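Local coordinates for jacalin-type lectin domain-containing protein (Musa acuminata, PDB 7KMU) that probably binds mannose-containing glycans, as a mannose-specific jacalin-related lectin with antiviral and mitogenic activity, at residues B[31-40]-B[81-92]. Numbering follows the deposited sequence. Where two conformers were deposited one is given.
Sequences INAGDIIDAI and VDYFGLTIIGKL
With chi1 of 51°, I36 sets CG1 between its own backbone N and carbonyl carbon, while Y83 holds its ring carbon CG anti to the backbone N; together these torsions lay the isoleucine over the tyrosine. I36 CG1 stands 3.9 Å from the centroid of the Y83 ring and 13° off its normal, a CH-pi contact over the face, and F84 CD2 covers the opposite face. The same CG1 meets I88 CD1 at 3.6 Å, the two side chains crossing nearly at right angles. At the ring edge Y83 OH donates to D35 OD2 (3.2 Å), on the anti side of a carboxylate turned steeply against the ring. Beside this cluster, I37 N donates to I89 O (3.0 Å, 162° at the hydrogen), a bond that ties the two hairpins together, and I36 CA makes a CA-H...O contact with G90 O. I37 CG1 then packs 3.8 Å from I89 CG2 and 3.9 Å from L92 CB. The contact thus joins two antiparallel sheets of the jacalin-type beta-prism: the turn between strands 25-33 and 37-46 docks on the hairpin of strands 73-83 and 86-96, with F131 of a loop, I132 of strand 132-140 and F104 of strand 100-104 packing around it.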
ATOM      1  N   ILE B  31     -19.129  -8.371  -0.280  1.00  9.18           N
ATOM      2  CA  ILE B  31     -18.084  -9.262  -0.771  1.00  8.61           C
ATOM      3  C   ILE B  31     -18.655 -10.662  -0.812  1.00 10.81           C
ATOM      4  O   ILE B  31     -19.260 -11.088   0.169  1.00 11.59           O
ATOM      5  CB  ILE B  31     -16.800  -9.208   0.121  1.00 10.19           C
ATOM      6  CG1 ILE B  31     -16.078  -7.845  -0.046  1.00  9.19           C
ATOM      7  CG2 ILE B  31     -15.840 -10.399  -0.153  1.00 10.14           C
ATOM      8  CD1 ILE B  31     -14.909  -7.563   0.975  1.00 10.88           C
ATOM      9  N   ASN B  32     -18.478 -11.369  -1.933  1.00  9.10           N
ATOM     10  CA  ASN B  32     -18.863 -12.776  -2.058  1.00  8.32           C
ATOM     11  C   ASN B  32     -17.590 -13.582  -2.003  1.00 10.91           C
ATOM     12  O   ASN B  32     -16.624 -13.288  -2.730  1.00  9.91           O
ATOM     13  CB  ASN B  32     -19.612 -13.066  -3.346  1.00 10.21           C
ATOM     14  CG  ASN B  32     -21.061 -12.680  -3.270  1.00 17.28           C
ATOM     15  OD1 ASN B  32     -21.410 -11.498  -3.210  1.00 14.75           O
ATOM     16  ND2 ASN B  32     -21.949 -13.670  -3.249  1.00 14.20           N
ATOM     17  N   ALA B  33     -17.573 -14.592  -1.127  1.00  9.78           N
ATOM     18  CA  ALA B  33     -16.367 -15.395  -0.949  1.00  9.54           C
ATOM     19  C   ALA B  33     -16.692 -16.804  -0.516  1.00 12.53           C
ATOM     20  O   ALA B  33     -17.712 -17.031   0.137  1.00 13.48           O
ATOM     21  CB  ALA B  33     -15.486 -14.746   0.110  1.00 10.37           C
ATOM     22  N   GLY B  34     -15.803 -17.715  -0.865  1.00 11.22           N
ATOM     23  CA  GLY B  34     -15.840 -19.117  -0.454  1.00 11.78           C
ATOM     24  C   GLY B  34     -14.411 -19.486  -0.141  1.00 14.52           C
ATOM     25  O   GLY B  34     -13.815 -18.931   0.793  1.00 14.63           O
ATOM     26  N   ASP B  35     -13.802 -20.320  -0.986  1.00 12.24           N
ATOM     27  CA  ASP B  35     -12.370 -20.609  -0.877  1.00 12.10           C
ATOM     28  C   ASP B  35     -11.600 -19.294  -1.142  1.00 13.44           C
ATOM     29  O   ASP B  35     -10.559 -19.051  -0.541  1.00 12.31           O
ATOM     30  CB  ASP B  35     -11.926 -21.599  -1.969  1.00 15.02           C
ATOM     31  CG  ASP B  35     -12.341 -23.048  -1.797  1.00 25.95           C
ATOM     32  OD1 ASP B  35     -12.673 -23.441  -0.663  1.00 26.05           O
ATOM     33  OD2 ASP B  35     -12.313 -23.792  -2.804  1.00 31.99           O
ATOM     34  N   ILE B  36     -12.090 -18.489  -2.110  1.00 10.66           N
ATOM     35  CA  ILE B  36     -11.410 -17.272  -2.546  1.00  8.73           C
ATOM     36  C   ILE B  36     -12.400 -16.103  -2.651  1.00 10.13           C
ATOM     37  O   ILE B  36     -13.561 -16.258  -2.251  1.00  9.92           O
ATOM     38  CB  ILE B  36     -10.637 -17.550  -3.889  1.00 10.54           C
ATOM     39  CG1 ILE B  36     -11.544 -18.210  -4.966  1.00 10.73           C
ATOM     40  CG2 ILE B  36      -9.425 -18.461  -3.637  1.00 10.68           C
ATOM     41  CD1 ILE B  36     -12.618 -17.277  -5.622  1.00 13.34           C
ATOM     42  N   ILE B  37     -11.957 -14.939  -3.182  1.00  8.19           N
ATOM     43  CA  ILE B  37     -12.838 -13.786  -3.355  1.00  7.32           C
ATOM     44  C   ILE B  37     -13.489 -13.838  -4.738  1.00  9.56           C
ATOM     45  O   ILE B  37     -12.825 -13.607  -5.751  1.00  9.36           O
ATOM     46  CB  ILE B  37     -12.090 -12.450  -3.107  1.00  9.16           C
ATOM     47  CG1 ILE B  37     -11.392 -12.440  -1.721  1.00  8.59           C
ATOM     48  CG2 ILE B  37     -13.057 -11.278  -3.254  1.00  9.40           C
ATOM     49  CD1 ILE B  37     -12.359 -12.720  -0.477  1.00 10.18           C
ATOM     50  N   ASP B  38     -14.774 -14.181  -4.771  1.00  8.76           N
ATOM     51  CA  ASP B  38     -15.520 -14.298  -6.020  1.00  8.19           C
ATOM     52  C   ASP B  38     -15.917 -12.950  -6.587  1.00 10.98           C
ATOM     53  O   ASP B  38     -15.882 -12.764  -7.807  1.00  9.58           O
ATOM     54  CB  ASP B  38     -16.802 -15.097  -5.773  1.00  9.84           C
ATOM     55  CG  ASP B  38     -16.518 -16.540  -5.436  1.00 12.16           C
ATOM     56  OD1 ASP B  38     -16.325 -16.842  -4.232  1.00 12.63           O
ATOM     57  OD2 ASP B  38     -16.456 -17.360  -6.370  1.00 13.46           O
ATOM     58  N   ALA B  39     -16.341 -12.027  -5.719  1.00  8.35           N
ATOM     59  CA  ALA B  39     -16.853 -10.753  -6.187  1.00  8.75           C
ATOM     60  C   ALA B  39     -16.832  -9.670  -5.136  1.00 10.79           C
ATOM     61  O   ALA B  39     -16.832  -9.940  -3.925  1.00  9.46           O
ATOM     62  CB  ALA B  39     -18.292 -10.945  -6.684  1.00  9.78           C
ATOM     63  N   ILE B  40     -16.857  -8.422  -5.609  1.00  8.77           N
ATOM     64  CA  ILE B  40     -16.989  -7.249  -4.765  1.00  7.60           C
ATOM     65  C   ILE B  40     -18.000  -6.349  -5.440  1.00 10.86           C
ATOM     66  O   ILE B  40     -17.941  -6.141  -6.656  1.00 10.75           O
ATOM     67  CB  ILE B  40     -15.637  -6.549  -4.421  1.00  9.65           C
ATOM     68  CG1 ILE B  40     -15.832  -5.428  -3.360  1.00 10.62           C
ATOM     69  CG2 ILE B  40     -14.890  -6.033  -5.678  1.00 11.15           C
ATOM     70  CD1 ILE B  40     -14.527  -4.900  -2.676  1.00 14.15           C
ATOM     71  N   VAL B  81      -3.155 -15.320  -4.053  1.00 10.12           N
ATOM     72  CA  VAL B  81      -3.023 -16.768  -3.955  1.00  9.56           C
ATOM     73  C   VAL B  81      -3.033 -17.485  -5.273  1.00 12.92           C
ATOM     74  O   VAL B  81      -3.479 -16.939  -6.292  1.00 11.98           O
ATOM     75  CB  VAL B  81      -4.169 -17.356  -3.064  1.00 11.93           C
ATOM     76  CG1 VAL B  81      -4.318 -16.581  -1.760  1.00 11.89           C
ATOM     77  CG2 VAL B  81      -5.513 -17.417  -3.810  1.00 11.64           C
ATOM     78  N   ASP B  82      -2.585 -18.754  -5.229  1.00 12.25           N
ATOM     79  CA  ASP B  82      -2.647 -19.642  -6.382  0.50 12.61           C
ATOM     80  C   ASP B  82      -3.921 -20.468  -6.191  1.00 15.85           C
ATOM     81  O   ASP B  82      -4.077 -21.126  -5.156  1.00 17.51           O
ATOM     82  CB  ASP B  82      -1.411 -20.552  -6.460  0.50 14.90           C
ATOM     83  CG  ASP B  82      -1.404 -21.415  -7.706  0.50 26.46           C
ATOM     84  OD1 ASP B  82      -2.076 -22.469  -7.702  0.50 28.07           O
ATOM     85  OD2 ASP B  82      -0.741 -21.028  -8.689  0.50 32.43           O
ATOM     86  N   TYR B  83      -4.864 -20.384  -7.143  1.00 12.64           N
ATOM     87  CA  TYR B  83      -6.124 -21.112  -7.069  1.00 11.95           C
ATOM     88  C   TYR B  83      -6.262 -21.879  -8.372  1.00 16.42           C
ATOM     89  O   TYR B  83      -6.584 -21.288  -9.403  1.00 15.39           O
ATOM     90  CB  TYR B  83      -7.301 -20.145  -6.881  1.00 12.66           C
ATOM     91  CG  TYR B  83      -8.622 -20.825  -6.613  1.00 12.77           C
ATOM     92  CD1 TYR B  83      -8.811 -21.599  -5.470  1.00 13.98           C
ATOM     93  CD2 TYR B  83      -9.709 -20.641  -7.466  1.00 13.12           C
ATOM     94  CE1 TYR B  83     -10.039 -22.190  -5.191  1.00 14.69           C
ATOM     95  CE2 TYR B  83     -10.942 -21.236  -7.202  1.00 14.59           C
ATOM     96  CZ  TYR B  83     -11.101 -22.012  -6.062  1.00 18.37           C
ATOM     97  OH  TYR B  83     -12.312 -22.599  -5.783  1.00 21.11           O
ATOM     98  N   PHE B  84      -5.947 -23.192  -8.336  1.00 15.49           N
ATOM     99  CA  PHE B  84      -5.940 -24.040  -9.541  1.00 16.47           C
ATOM    100  C   PHE B  84      -5.074 -23.428 -10.668  1.00 21.67           C
ATOM    101  O   PHE B  84      -5.480 -23.415 -11.831  1.00 22.26           O
ATOM    102  CB  PHE B  84      -7.378 -24.347 -10.028  1.00 18.54           C
ATOM    103  CG  PHE B  84      -8.200 -25.167  -9.069  1.00 20.58           C
ATOM    104  CD1 PHE B  84      -8.079 -26.554  -9.033  1.00 23.91           C
ATOM    105  CD2 PHE B  84      -9.097 -24.558  -8.199  1.00 23.60           C
ATOM    106  CE1 PHE B  84      -8.840 -27.316  -8.141  1.00 25.17           C
ATOM    107  CE2 PHE B  84      -9.857 -25.321  -7.306  1.00 26.90           C
ATOM    108  CZ  PHE B  84      -9.728 -26.697  -7.289  1.00 25.06           C
ATOM    109  N   GLY B  85      -3.913 -22.887 -10.316  1.00 18.37           N
ATOM    110  CA  GLY B  85      -3.052 -22.270 -11.321  1.00 19.69           C
ATOM    111  C   GLY B  85      -3.321 -20.807 -11.641  1.00 24.12           C
ATOM    112  O   GLY B  85      -2.452 -20.157 -12.224  1.00 26.41           O
ATOM    113  N   LEU B  86      -4.520 -20.268 -11.295  1.00 17.39           N
ATOM    114  CA  LEU B  86      -4.805 -18.837 -11.470  1.00 15.20           C
ATOM    115  C   LEU B  86      -4.160 -18.094 -10.303  1.00 16.85           C
ATOM    116  O   LEU B  86      -4.050 -18.665  -9.219  1.00 17.44           O
ATOM    117  CB  LEU B  86      -6.324 -18.540 -11.411  1.00 14.62           C
ATOM    118  CG  LEU B  86      -7.222 -19.137 -12.497  1.00 19.28           C
ATOM    119  CD1 LEU B  86      -8.669 -18.841 -12.197  1.00 20.09           C
ATOM    120  CD2 LEU B  86      -6.861 -18.609 -13.868  1.00 21.59           C
ATOM    121  N   THR B  87      -3.779 -16.829 -10.497  1.00 11.51           N
ATOM    122  CA  THR B  87      -3.241 -15.989  -9.421  1.00 10.62           C
ATOM    123  C   THR B  87      -4.332 -14.944  -9.162  1.00 12.02           C
ATOM    124  O   THR B  87      -4.584 -14.100 -10.020  1.00 12.39           O
ATOM    125  CB  THR B  87      -1.899 -15.346  -9.831  1.00 14.33           C
ATOM    126  OG1 THR B  87      -0.953 -16.378 -10.138  1.00 16.61           O
ATOM    127  CG2 THR B  87      -1.315 -14.459  -8.739  1.00 15.01           C
ATOM    128  N   ILE B  88      -5.012 -15.032  -8.014  1.00  8.83           N
ATOM    129  CA  ILE B  88      -6.167 -14.169  -7.714  1.00  8.45           C
ATOM    130  C   ILE B  88      -6.142 -13.719  -6.239  1.00 10.84           C
ATOM    131  O   ILE B  88      -5.231 -14.079  -5.490  1.00 10.43           O
ATOM    132  CB  ILE B  88      -7.497 -14.936  -8.040  1.00 10.22           C
ATOM    133  CG1 ILE B  88      -7.682 -16.166  -7.125  1.00 10.62           C
ATOM    134  CG2 ILE B  88      -7.600 -15.346  -9.541  1.00  9.52           C
ATOM    135  CD1 ILE B  88      -9.062 -16.828  -7.229  1.00 13.18           C
ATOM    136  N   ILE B  89      -7.172 -12.975  -5.814  1.00  7.83           N
ATOM    137  CA  ILE B  89      -7.306 -12.570  -4.406  1.00  6.74           C
ATOM    138  C   ILE B  89      -8.027 -13.713  -3.667  1.00 10.23           C
ATOM    139  O   ILE B  89      -9.157 -14.086  -4.022  1.00 10.42           O
ATOM    140  CB  ILE B  89      -8.052 -11.217  -4.281  1.00  8.69           C
ATOM    141  CG1 ILE B  89      -7.392 -10.106  -5.138  1.00  9.00           C
ATOM    142  CG2 ILE B  89      -8.176 -10.789  -2.788  1.00  9.38           C
ATOM    143  CD1 ILE B  89      -5.857  -9.870  -4.839  1.00 11.17           C
ATOM    144  N   GLY B  90      -7.356 -14.271  -2.655  1.00  8.54           N
ATOM    145  CA  GLY B  90      -7.889 -15.399  -1.904  1.00  8.51           C
ATOM    146  C   GLY B  90      -8.502 -15.035  -0.569  1.00 10.39           C
ATOM    147  O   GLY B  90      -9.331 -15.790  -0.051  1.00 10.66           O
ATOM    148  N   LYS B  91      -8.081 -13.883   0.012  1.00  8.48           N
ATOM    149  CA  LYS B  91      -8.584 -13.389   1.295  1.00  8.10           C
ATOM    150  C   LYS B  91      -8.628 -11.881   1.234  1.00  9.33           C
ATOM    151  O   LYS B  91      -7.756 -11.268   0.612  1.00  8.96           O
ATOM    152  CB  LYS B  91      -7.671 -13.809   2.453  1.00 11.44           C
ATOM    153  CG  LYS B  91      -7.999 -15.173   3.002  1.00 20.20           C
ATOM    154  CD  LYS B  91      -7.308 -15.419   4.341  1.00 20.66           C
ATOM    155  CE  LYS B  91      -7.683 -16.782   4.821  1.00 25.43           C
ATOM    156  NZ  LYS B  91      -7.101 -17.080   6.152  1.00 20.58           N
ATOM    157  N   LEU B  92      -9.650 -11.271   1.861  1.00  7.50           N
ATOM    158  CA  LEU B  92      -9.776  -9.828   1.865  1.00  7.50           C
ATOM    159  C   LEU B  92     -10.483  -9.348   3.131  1.00 10.02           C
ATOM    160  O   LEU B  92     -11.457  -9.962   3.573  1.00  9.32           O
ATOM    161  CB  LEU B  92     -10.568  -9.375   0.614  1.00  8.08           C
ATOM    162  CG  LEU B  92     -10.548  -7.879   0.281  1.00 11.57           C
ATOM    163  CD1 LEU B  92      -9.112  -7.382  -0.026  1.00 11.38           C
ATOM    164  CD2 LEU B  92     -11.465  -7.590  -0.918  1.00 13.05           C
TER